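Local coordinates for protein methyl-coenzyme M reductase gamma subunit (Methermicoccus shengliensis DSM 18856, PDB 7NKG) that forms part of methyl-coenzyme M reductase, which releases methane from methyl-coenzyme M, and contributes residues to the pocket of the nickel cofactor factor 430, at residues R30-E35 with V198-P203; R111-G116 with V124-R129; D166-M169 with R175-L178; T12-N17 with D219-R224. All blocks are in the same frame, centred on the assembly; numbering follows the deposited sequence.

Interaction 1 of 4, residues R30-E35 with V198-P203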
# COMPACT_ATOMS: atom_id res chain seq x y z
N ARG C 30 -55.28 7.04 -15.78
CA ARG C 30 -55.05 7.81 -17.00
C ARG C 30 -54.52 6.88 -18.10
O ARG C 30 -54.14 5.74 -17.83
CB ARG C 30 -54.04 8.95 -16.72
CG ARG C 30 -52.64 8.44 -16.34
CD ARG C 30 -51.80 9.55 -15.74
NE ARG C 30 -52.29 9.97 -14.43
CZ ARG C 30 -52.07 9.34 -13.28
NH1 ARG C 30 -51.33 8.23 -13.25
NH2 ARG C 30 -52.56 9.81 -12.15
N GLU C 31 -54.52 7.38 -19.34
CA GLU C 31 -54.05 6.60 -20.48
C GLU C 31 -52.90 7.29 -21.19
O GLU C 31 -52.89 8.51 -21.32
CB GLU C 31 -55.19 6.41 -21.47
CG GLU C 31 -56.32 5.56 -20.92
CD GLU C 31 -57.36 5.17 -21.96
OE1 GLU C 31 -57.71 6.03 -22.80
OE2 GLU C 31 -57.81 4.01 -21.92
N ILE C 32 -51.95 6.49 -21.68
CA ILE C 32 -50.85 6.97 -22.50
C ILE C 32 -50.78 6.06 -23.72
O ILE C 32 -50.84 4.84 -23.57
CB ILE C 32 -49.48 7.06 -21.76
CG1 ILE C 32 -48.44 7.74 -22.67
CG2 ILE C 32 -48.98 5.67 -21.31
CD1 ILE C 32 -47.27 8.33 -21.94
N SER C 33 -50.65 6.65 -24.92
CA SER C 33 -50.52 5.84 -26.13
C SER C 33 -49.13 5.17 -26.17
O SER C 33 -48.18 5.63 -25.51
CB SER C 33 -50.72 6.70 -27.37
OG SER C 33 -49.64 7.59 -27.56
N ASP C 34 -48.99 4.12 -26.98
CA ASP C 34 -47.71 3.43 -27.11
C ASP C 34 -46.62 4.37 -27.65
O ASP C 34 -45.51 4.37 -27.12
CB ASP C 34 -47.84 2.22 -28.05
CG ASP C 34 -48.69 1.08 -27.50
OD1 ASP C 34 -48.83 1.00 -26.25
OD2 ASP C 34 -49.21 0.29 -28.30
N GLU C 35 -46.94 5.21 -28.65
CA GLU C 35 -45.94 6.11 -29.22
C GLU C 35 -45.57 7.24 -28.28
O GLU C 35 -44.39 7.62 -28.23
CB GLU C 35 -46.39 6.63 -30.58
CG GLU C 35 -46.28 5.55 -31.63
CD GLU C 35 -46.79 5.91 -33.00
OE1 GLU C 35 -47.49 6.94 -33.16
OE2 GLU C 35 -46.46 5.14 -33.94
N VAL C 198 -46.86 15.65 -24.83
CA VAL C 198 -47.52 14.46 -24.31
C VAL C 198 -48.38 14.92 -23.13
O VAL C 198 -47.88 15.56 -22.20
CB VAL C 198 -46.55 13.33 -23.94
CG1 VAL C 198 -47.29 12.17 -23.26
CG2 VAL C 198 -45.81 12.84 -25.18
N ASP C 199 -49.67 14.62 -23.19
CA ASP C 199 -50.62 15.01 -22.16
C ASP C 199 -50.74 13.91 -21.10
O ASP C 199 -51.33 12.86 -21.36
CB ASP C 199 -51.99 15.30 -22.80
CG ASP C 199 -53.03 15.90 -21.87
OD1 ASP C 199 -52.77 15.94 -20.65
OD2 ASP C 199 -54.09 16.31 -22.37
N LEU C 200 -50.17 14.16 -19.91
CA LEU C 200 -50.25 13.23 -18.79
C LEU C 200 -51.49 13.44 -17.89
O LEU C 200 -51.61 12.76 -16.87
CB LEU C 200 -48.96 13.28 -17.96
CG LEU C 200 -47.65 13.01 -18.72
CD1 LEU C 200 -46.47 13.05 -17.75
CD2 LEU C 200 -47.67 11.67 -19.46
N GLY C 201 -52.40 14.31 -18.27
CA GLY C 201 -53.65 14.48 -17.56
C GLY C 201 -53.57 15.31 -16.32
O GLY C 201 -52.55 15.96 -16.04
N LYS C 202 -54.65 15.29 -15.56
CA LYS C 202 -54.78 16.15 -14.41
C LYS C 202 -53.95 15.68 -13.21
O LYS C 202 -53.81 14.47 -13.00
CB LYS C 202 -56.25 16.26 -13.98
CG LYS C 202 -56.83 14.99 -13.36
CD LYS C 202 -58.36 15.00 -13.33
CE LYS C 202 -58.93 13.68 -12.86
NZ LYS C 202 -58.84 12.57 -13.85
N PRO C 203 -53.48 16.60 -12.35
CA PRO C 203 -52.84 16.16 -11.11
C PRO C 203 -53.89 15.63 -10.13
O PRO C 203 -55.07 15.98 -10.21
CB PRO C 203 -52.31 17.47 -10.50
CG PRO C 203 -52.36 18.47 -11.60
CD PRO C 203 -53.55 18.08 -12.40
O HOH W 1 -53.81 12.26 -14.78
O HOH W 2 -54.18 12.07 -11.61
O HOH W 3 -52.54 10.63 -19.66
O HOH W 4 -51.01 10.58 -22.30
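Arg-30 meets Leu-200 by its aliphatic part first: CD of Arg-30 rests 3.4 Å from the backbone O of Leu-200. The chain bends at chi3 (69°), and the guanidinium beyond it is joined to the 198-203 segment through two waters lying in its plane. One accepts from Arg-30 NE at 2.8 Å and donates to the backbone O atoms of Leu-200 and Lys-202; the other accepts from Arg-30 NH2 and donates to the same Lys-202 O. Next along the chain, Ile-32 supplies the apolar half. Its CG1 stands anti to the backbone N (chi1 -173°), which carries CD1 to 4.1 Å from Val-198 CG1 and 4.2 Å from Leu-200 CD2; a long branched chain suits this place, since Ile-32 CA and Leu-200 CA are 7.3 Å apart.

Further out, Arg-30 NH1 donates to the backbone O atoms of Ile-139 and Thr-141, so its direct bonds go to the end of helix 128-140 and the loop after it. Ile-139 and Ile-40 close over the Ile-32 side. In the 198-203 segment, Asp-199 OD1 accepts from Gly-201 N at 2.9 Å, an Asx turn in which the positive phi of Gly-201 suits a glycine. The long arginine thus reaches the 198-203 carbonyls through water, which is likely to disperse its charge, while Ile-32, Val-198 and Leu-200 make the apolar part.

Interaction 2 of 4, residues R111-G116 with V124-R129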
# COMPACT_ATOMS: atom_id res chain seq x y z
N ARG C 111 -41.52 -9.77 -14.70
CA ARG C 111 -40.43 -10.74 -14.83
C ARG C 111 -39.20 -10.09 -15.43
O ARG C 111 -39.32 -9.17 -16.23
CB ARG C 111 -40.84 -11.89 -15.75
CG ARG C 111 -42.17 -12.54 -15.37
CD ARG C 111 -42.53 -13.69 -16.25
NE ARG C 111 -41.54 -14.77 -16.08
CZ ARG C 111 -40.81 -15.36 -17.04
NH1 ARG C 111 -40.94 -15.00 -18.31
NH2 ARG C 111 -39.95 -16.31 -16.72
N GLY C 112 -38.02 -10.63 -15.09
CA GLY C 112 -36.76 -10.18 -15.69
C GLY C 112 -36.51 -8.69 -15.57
O GLY C 112 -36.22 -8.02 -16.58
N VAL C 113 -36.63 -8.16 -14.35
CA VAL C 113 -36.44 -6.73 -14.08
C VAL C 113 -35.26 -6.48 -13.17
O VAL C 113 -34.94 -7.32 -12.33
CB VAL C 113 -37.72 -6.07 -13.51
CG1 VAL C 113 -38.81 -5.95 -14.57
CG2 VAL C 113 -38.25 -6.83 -12.27
N ASP C 114 -34.67 -5.29 -13.27
CA ASP C 114 -33.53 -4.89 -12.46
C ASP C 114 -33.88 -3.55 -11.76
O ASP C 114 -33.44 -2.48 -12.19
CB ASP C 114 -32.28 -4.77 -13.34
CG ASP C 114 -31.04 -4.27 -12.61
OD1 ASP C 114 -30.93 -4.52 -11.40
OD2 ASP C 114 -30.18 -3.65 -13.25
N PRO C 115 -34.68 -3.61 -10.68
CA PRO C 115 -35.05 -2.37 -9.96
C PRO C 115 -33.95 -1.84 -9.05
O PRO C 115 -33.19 -2.62 -8.47
CB PRO C 115 -36.27 -2.80 -9.14
CG PRO C 115 -36.06 -4.25 -8.87
CD PRO C 115 -35.36 -4.79 -10.10
N GLY C 116 -33.90 -0.52 -8.92
CA GLY C 116 -32.94 0.17 -8.07
C GLY C 116 -33.65 1.26 -7.28
O GLY C 116 -34.41 2.04 -7.86
N VAL C 124 -35.97 1.14 -13.08
CA VAL C 124 -36.15 -0.24 -13.47
C VAL C 124 -35.44 -0.38 -14.80
O VAL C 124 -35.78 0.34 -15.74
CB VAL C 124 -37.61 -0.72 -13.56
CG1 VAL C 124 -37.68 -2.15 -14.11
CG2 VAL C 124 -38.29 -0.65 -12.19
N GLU C 125 -34.46 -1.28 -14.89
CA GLU C 125 -33.82 -1.61 -16.16
C GLU C 125 -34.36 -2.98 -16.57
O GLU C 125 -34.55 -3.86 -15.73
CB GLU C 125 -32.30 -1.66 -16.06
CG GLU C 125 -31.66 -0.33 -15.73
CD GLU C 125 -30.17 -0.31 -15.96
OE1 GLU C 125 -29.72 -0.71 -17.06
OE2 GLU C 125 -29.44 0.12 -15.04
N ALA C 126 -34.63 -3.16 -17.85
CA ALA C 126 -35.12 -4.44 -18.37
C ALA C 126 -34.96 -4.43 -19.90
O ALA C 126 -34.72 -3.37 -20.49
CB ALA C 126 -36.60 -4.64 -17.98
N ARG C 127 -35.16 -5.58 -20.57
CA ARG C 127 -35.18 -5.66 -22.04
C ARG C 127 -36.23 -4.64 -22.54
O ARG C 127 -37.29 -4.50 -21.91
CB ARG C 127 -35.53 -7.09 -22.46
CG ARG C 127 -34.47 -8.11 -22.10
CD ARG C 127 -33.29 -8.13 -23.05
NE ARG C 127 -32.40 -9.24 -22.74
CZ ARG C 127 -31.39 -9.64 -23.52
NH1 ARG C 127 -30.65 -10.68 -23.17
NH2 ARG C 127 -31.13 -9.01 -24.66
N GLU C 128 -35.86 -3.81 -23.52
CA GLU C 128 -36.67 -2.66 -23.89
C GLU C 128 -38.21 -2.87 -23.94
O GLU C 128 -38.92 -2.14 -23.25
CB GLU C 128 -36.20 -2.03 -25.19
CG GLU C 128 -36.84 -0.67 -25.41
CD GLU C 128 -36.36 0.11 -26.62
OE1 GLU C 128 -35.49 -0.40 -27.37
OE2 GLU C 128 -36.84 1.25 -26.80
N ARG C 129 -38.73 -3.87 -24.71
CA ARG C 129 -40.19 -4.03 -24.77
C ARG C 129 -40.77 -4.37 -23.39
O ARG C 129 -41.86 -3.89 -23.08
CB ARG C 129 -40.64 -5.02 -25.84
CG ARG C 129 -40.42 -6.48 -25.54
CD ARG C 129 -40.61 -7.29 -26.81
NE ARG C 129 -39.58 -6.96 -27.80
CZ ARG C 129 -39.67 -7.16 -29.11
NH1 ARG C 129 -40.76 -7.71 -29.64
NH2 ARG C 129 -38.68 -6.79 -29.91
O HOH W 5 -36.18 -7.97 -19.26
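Gly-112 meets Ala-126 at the open end of the pairing, its O lying 3.7 Å from the alanine CB. The same O accepts a hydrogen bond from a water at 2.7 Å, and that water accepts from Arg-127 N, so a solvent molecule continues the link where direct backbone pairing has ended. Gly-112 has positive phi (54°), a conformation that glycine adopts readily.

Val-113 turns its CB to Val-124 CG1, 4.0 Å away, the two side chains crossing at a slant, while its CG1 also reaches Ala-126 CB. Small and branched aliphatics suit this face, which helix 128-140 covers through Tyr-134 and Val-131.

Asp-114 pairs with Glu-125 by two backbone bonds: Asp-114 N to Glu-125 O at 2.8 Å, and Glu-125 N to Asp-114 O at 3.1 Å, the latter nearly straight at the hydrogen (173°). Their side chains run side by side on the other face, and the carboxylates come close, Asp-114 OD2 to Glu-125 OE2 at 4.2 Å, with planes 41° apart. This proximity would probably be costly without other partners; polar side chains of another protein chain bond both oxygens of Asp-114, and the backbone of a further chain bonds Glu-125 OE2.

Pro-115 sits in a non-hydrogen-bonded pair with Val-124, where the missing N-H costs nothing across the pair, and packs its CB on Val-124 CG2. The pairing of Asp-114 and Pro-115 with Glu-125 and Val-124 belongs to an antiparallel beta hairpin, strands 114-117 and 122-127, at one side of a four-stranded sheet; the face carrying Asp-114 and Glu-125 meets other protein chains here.

Interaction 3 of 4, residues D166-M169 with R175-L178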
# COMPACT_ATOMS: atom_id res chain seq x y z
N ASP C 166 -47.73 26.24 -7.82
CA ASP C 166 -48.79 25.52 -8.53
C ASP C 166 -48.95 24.03 -8.09
O ASP C 166 -49.80 23.33 -8.65
CB ASP C 166 -48.60 25.63 -10.05
CG ASP C 166 -47.33 25.00 -10.60
OD1 ASP C 166 -46.58 24.39 -9.81
OD2 ASP C 166 -47.08 25.13 -11.82
N GLY C 167 -48.19 23.58 -7.09
CA GLY C 167 -48.28 22.22 -6.57
C GLY C 167 -47.45 21.19 -7.32
O GLY C 167 -47.51 20.00 -6.98
N VAL C 168 -46.71 21.62 -8.35
CA VAL C 168 -45.90 20.70 -9.15
C VAL C 168 -44.51 20.59 -8.52
O VAL C 168 -43.96 21.59 -8.03
CB VAL C 168 -45.84 21.19 -10.61
CG1 VAL C 168 -44.87 20.35 -11.44
CG2 VAL C 168 -47.22 21.16 -11.25
N MET C 169 -43.95 19.37 -8.54
CA MET C 169 -42.62 19.17 -7.99
C MET C 169 -41.58 19.77 -8.95
O MET C 169 -41.57 19.46 -10.14
CB MET C 169 -42.35 17.68 -7.77
CG MET C 169 -40.90 17.37 -7.40
SD MET C 169 -40.57 15.64 -7.05
CE MET C 169 -41.02 14.87 -8.64
N ARG C 175 -39.00 19.26 -17.71
CA ARG C 175 -39.50 18.27 -18.68
C ARG C 175 -41.02 18.24 -18.74
O ARG C 175 -41.59 17.91 -19.78
CB ARG C 175 -39.00 16.87 -18.35
CG ARG C 175 -37.53 16.67 -18.60
CD ARG C 175 -36.98 15.52 -17.82
NE ARG C 175 -36.48 16.02 -16.55
CZ ARG C 175 -35.40 15.59 -15.91
NH1 ARG C 175 -34.69 14.57 -16.40
NH2 ARG C 175 -35.03 16.15 -14.78
N ARG C 176 -41.68 18.54 -17.62
CA ARG C 176 -43.13 18.53 -17.55
C ARG C 176 -43.61 19.63 -16.62
O ARG C 176 -42.91 20.02 -15.68
CB ARG C 176 -43.66 17.15 -17.12
CG ARG C 176 -43.27 16.74 -15.68
CD ARG C 176 -44.33 17.17 -14.67
NE ARG C 176 -43.99 16.84 -13.28
CZ ARG C 176 -43.13 17.51 -12.51
NH1 ARG C 176 -42.91 17.14 -11.25
NH2 ARG C 176 -42.49 18.58 -12.99
N ARG C 177 -44.77 20.17 -16.94
CA ARG C 177 -45.33 21.27 -16.17
C ARG C 177 -46.83 21.34 -16.34
O ARG C 177 -47.39 20.76 -17.27
CB ARG C 177 -44.67 22.60 -16.60
CG ARG C 177 -45.13 23.15 -17.95
CD ARG C 177 -44.11 24.08 -18.58
NE ARG C 177 -42.92 23.35 -19.02
CZ ARG C 177 -42.82 22.63 -20.14
NH1 ARG C 177 -41.69 21.99 -20.43
NH2 ARG C 177 -43.84 22.56 -20.99
N LEU C 178 -47.48 22.07 -15.44
CA LEU C 178 -48.92 22.26 -15.49
C LEU C 178 -49.15 23.40 -16.46
O LEU C 178 -48.70 24.53 -16.21
CB LEU C 178 -49.44 22.58 -14.07
CG LEU C 178 -50.93 22.73 -13.89
CD1 LEU C 178 -51.66 21.40 -14.11
CD2 LEU C 178 -51.24 23.28 -12.48
O HOH W 6 -45.88 23.35 -13.41
O HOH W 7 -48.65 26.29 -13.54
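Arg-176 points its guanidinium end-on at the backbone O of Met-169, and both terminal nitrogens grip that single atom. NH1 donates to Met-169 O at 2.9 Å, in the carbonyl plane and on a lone pair, while NH2 donates to the same Met-169 O at 3.1 Å, nearly in line with C=O. The acceptor lies close to the guanidinium plane, and Val-168 covers one face of it: CG1 of Val-168 stands 3.3 Å from Arg-176 NH2, set toward the rim. A sharp bend at chi2 (91°) swings the arginine chain over to the loop. Replacing Arg-176 by a leucine would probably leave Met-169 O without its two-pronged donor and Val-168 CG1 without the flat surface beneath it.

Val-168 uses its other branch on Leu-178, CG2 to CB at 3.9 Å. Asp-166 and Leu-178 instead run past each other in opposite directions, and two waters join Asp-166 OD2 to the Leu-178 backbone, one to N and one to O. The other carboxylate oxygen, OD1 of Asp-166, accepts from Val-168 N at 3.1 Å, an Asx turn that shapes the loop and suits aspartate.

Outside the segments, Arg-176 NE donates to Ala-149 O, tying strand 176-179 to strand 149-151. Ile-183 of the adjacent strand 182-187 packs against both Arg-176 and Leu-178. The 166-169 loop lies alongside strand 176-179, one of the two outer strands of a three-stranded antiparallel sheet in this chain.

Interaction 4 of 4, residues T12-N17 with D219-R224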
# COMPACT_ATOMS: atom_id res chain seq x y z
N THR C 12 -52.90 1.21 8.66
CA THR C 12 -53.28 2.56 8.21
C THR C 12 -53.47 2.57 6.68
O THR C 12 -53.08 1.60 6.00
CB THR C 12 -52.20 3.58 8.63
OG1 THR C 12 -51.00 3.34 7.88
CG2 THR C 12 -51.95 3.60 10.13
N SER C 13 -53.99 3.69 6.11
CA SER C 13 -54.14 3.83 4.66
C SER C 13 -52.76 3.66 3.97
O SER C 13 -52.69 3.05 2.91
CB SER C 13 -54.70 5.20 4.31
OG SER C 13 -53.81 6.23 4.73
N VAL C 14 -51.68 4.15 4.59
CA VAL C 14 -50.34 4.02 4.03
C VAL C 14 -49.96 2.54 3.88
O VAL C 14 -49.49 2.14 2.82
CB VAL C 14 -49.30 4.77 4.90
CG1 VAL C 14 -47.87 4.48 4.43
CG2 VAL C 14 -49.56 6.27 4.89
N ALA C 15 -50.18 1.73 4.93
CA ALA C 15 -49.88 0.30 4.88
C ALA C 15 -50.77 -0.40 3.84
O ALA C 15 -50.29 -1.25 3.09
CB ALA C 15 -50.08 -0.34 6.24
N GLN C 16 -52.05 -0.00 3.76
CA GLN C 16 -52.95 -0.59 2.78
C GLN C 16 -52.49 -0.27 1.35
O GLN C 16 -52.52 -1.15 0.49
CB GLN C 16 -54.38 -0.07 2.99
CG GLN C 16 -54.99 -0.60 4.29
CD GLN C 16 -56.21 0.18 4.74
OE1 GLN C 16 -56.75 1.04 4.03
NE2 GLN C 16 -56.66 -0.10 5.96
N ASN C 17 -52.03 0.97 1.12
CA ASN C 17 -51.52 1.39 -0.20
C ASN C 17 -50.22 0.67 -0.52
O ASN C 17 -50.02 0.26 -1.65
CB ASN C 17 -51.32 2.90 -0.24
CG ASN C 17 -52.65 3.64 -0.18
OD1 ASN C 17 -53.66 3.20 -0.75
ND2 ASN C 17 -52.68 4.75 0.53
N ASP C 219 -48.16 15.00 9.45
CA ASP C 219 -49.35 15.82 9.18
C ASP C 219 -50.39 15.10 8.30
O ASP C 219 -51.30 15.75 7.78
CB ASP C 219 -48.96 17.18 8.59
CG ASP C 219 -48.16 17.12 7.30
OD1 ASP C 219 -48.04 16.01 6.73
OD2 ASP C 219 -47.63 18.17 6.89
N ASN C 220 -50.27 13.78 8.12
CA ASN C 220 -51.25 13.01 7.36
C ASN C 220 -51.47 11.69 8.13
O ASN C 220 -52.38 11.63 8.95
CB ASN C 220 -50.81 12.81 5.90
CG ASN C 220 -51.80 11.97 5.12
OD1 ASN C 220 -53.02 12.13 5.28
ND2 ASN C 220 -51.32 11.08 4.26
N VAL C 221 -50.61 10.67 7.93
CA VAL C 221 -50.67 9.40 8.62
C VAL C 221 -49.28 9.25 9.23
O VAL C 221 -48.34 8.91 8.50
CB VAL C 221 -50.99 8.25 7.65
CG1 VAL C 221 -50.86 6.90 8.35
CG2 VAL C 221 -52.39 8.42 7.06
N PRO C 222 -49.09 9.60 10.52
CA PRO C 222 -47.74 9.52 11.09
C PRO C 222 -47.20 8.09 11.12
O PRO C 222 -47.94 7.14 11.41
CB PRO C 222 -47.91 10.07 12.51
CG PRO C 222 -49.20 10.84 12.48
CD PRO C 222 -50.06 10.12 11.50
N PHE C 223 -45.90 7.94 10.86
CA PHE C 223 -45.23 6.64 10.93
C PHE C 223 -45.41 6.03 12.34
O PHE C 223 -45.71 4.84 12.47
CB PHE C 223 -43.72 6.84 10.65
CG PHE C 223 -42.88 5.61 10.90
CD1 PHE C 223 -43.07 4.46 10.17
CD2 PHE C 223 -41.86 5.64 11.84
CE1 PHE C 223 -42.27 3.34 10.37
CE2 PHE C 223 -41.07 4.52 12.06
CZ PHE C 223 -41.27 3.38 11.32
N ARG C 224 -45.27 6.88 13.37
CA ARG C 224 -45.43 6.51 14.77
C ARG C 224 -46.80 5.83 15.04
O ARG C 224 -46.89 4.98 15.93
CB ARG C 224 -45.34 7.78 15.64
CG ARG C 224 -45.14 7.56 17.13
CD ARG C 224 -45.40 8.86 17.86
NE ARG C 224 -44.40 9.90 17.58
CZ ARG C 224 -43.22 10.03 18.20
NH1 ARG C 224 -42.83 9.12 19.10
NH2 ARG C 224 -42.41 11.03 17.90
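The N-terminal turn of helix 13-23 receives Val-221, whose side chain sits against three successive residues at the helix start. CG1 of Val-221 lies 3.6 Å from Thr-12 CB and equally near its OG1. The other branch, CG2 of Val-221, meets Ser-13 OG at 3.5 Å, a contact of methyl with hydroxyl. Val-14 completes the seat: its CG2 comes 3.7 Å from Val-221 CB, the two valines passing each other in opposite directions. With CG1 of Val-221 anti to the backbone N (chi1 172°), its two methyls are spread between Thr-12 and Ser-13, and a beta-branched residue suits such a forked fit.

Thr-12 is the N-cap of the helix. Its OG1 sits between the backbone N and the carbonyl carbon (chi1 68°), from where it accepts a weak capping bond from Ala-15 N at 3.5 Å; it is also hydrogen-bonded to Asp-226 OD2 beyond the contact. Threonine therefore serves twice here, its hydroxyl at the helix end and its carbon skeleton against Val-221. Cutting Val-221 back to an alanine would probably open a gap beside Thr-12 CB and Ser-13 OG and deprive Val-14 CG2 of much of its apolar partner.

Within the 219-224 segment, Asn-220 and Val-221 together face Arg-217 in a classic beta bulge, in the loop that leads to helix 227-245. Tyr-216 packs on both Thr-12 and Val-14, and on Phe-223 edge-to-face, while Asn-220 ND2 donates to Ala-210 O in helix 206-212.

Interaction 2 is the most thoroughly buried, its centre about 11 Å from the centre of the chain, and has direct backbone pairing between strands of the four-stranded sheet. Interactions 1 and 3 lie farther out and both reach the other, three-stranded sheet, at its two outermost strands; they touch where Pro-203 CG packs 3.9 Å from Leu-178 CD1. Across the contact, the arginine of interaction 1 reaches carbonyl oxygen through water, that of interaction 3 directly. Interaction 4, its centre about 20 Å from the chain's centre and only partly buried, depends on one valine packing against a helix start. Charged side chains bond other protein chains in interaction 2, and in interaction 4 from residues flanking the valine contact.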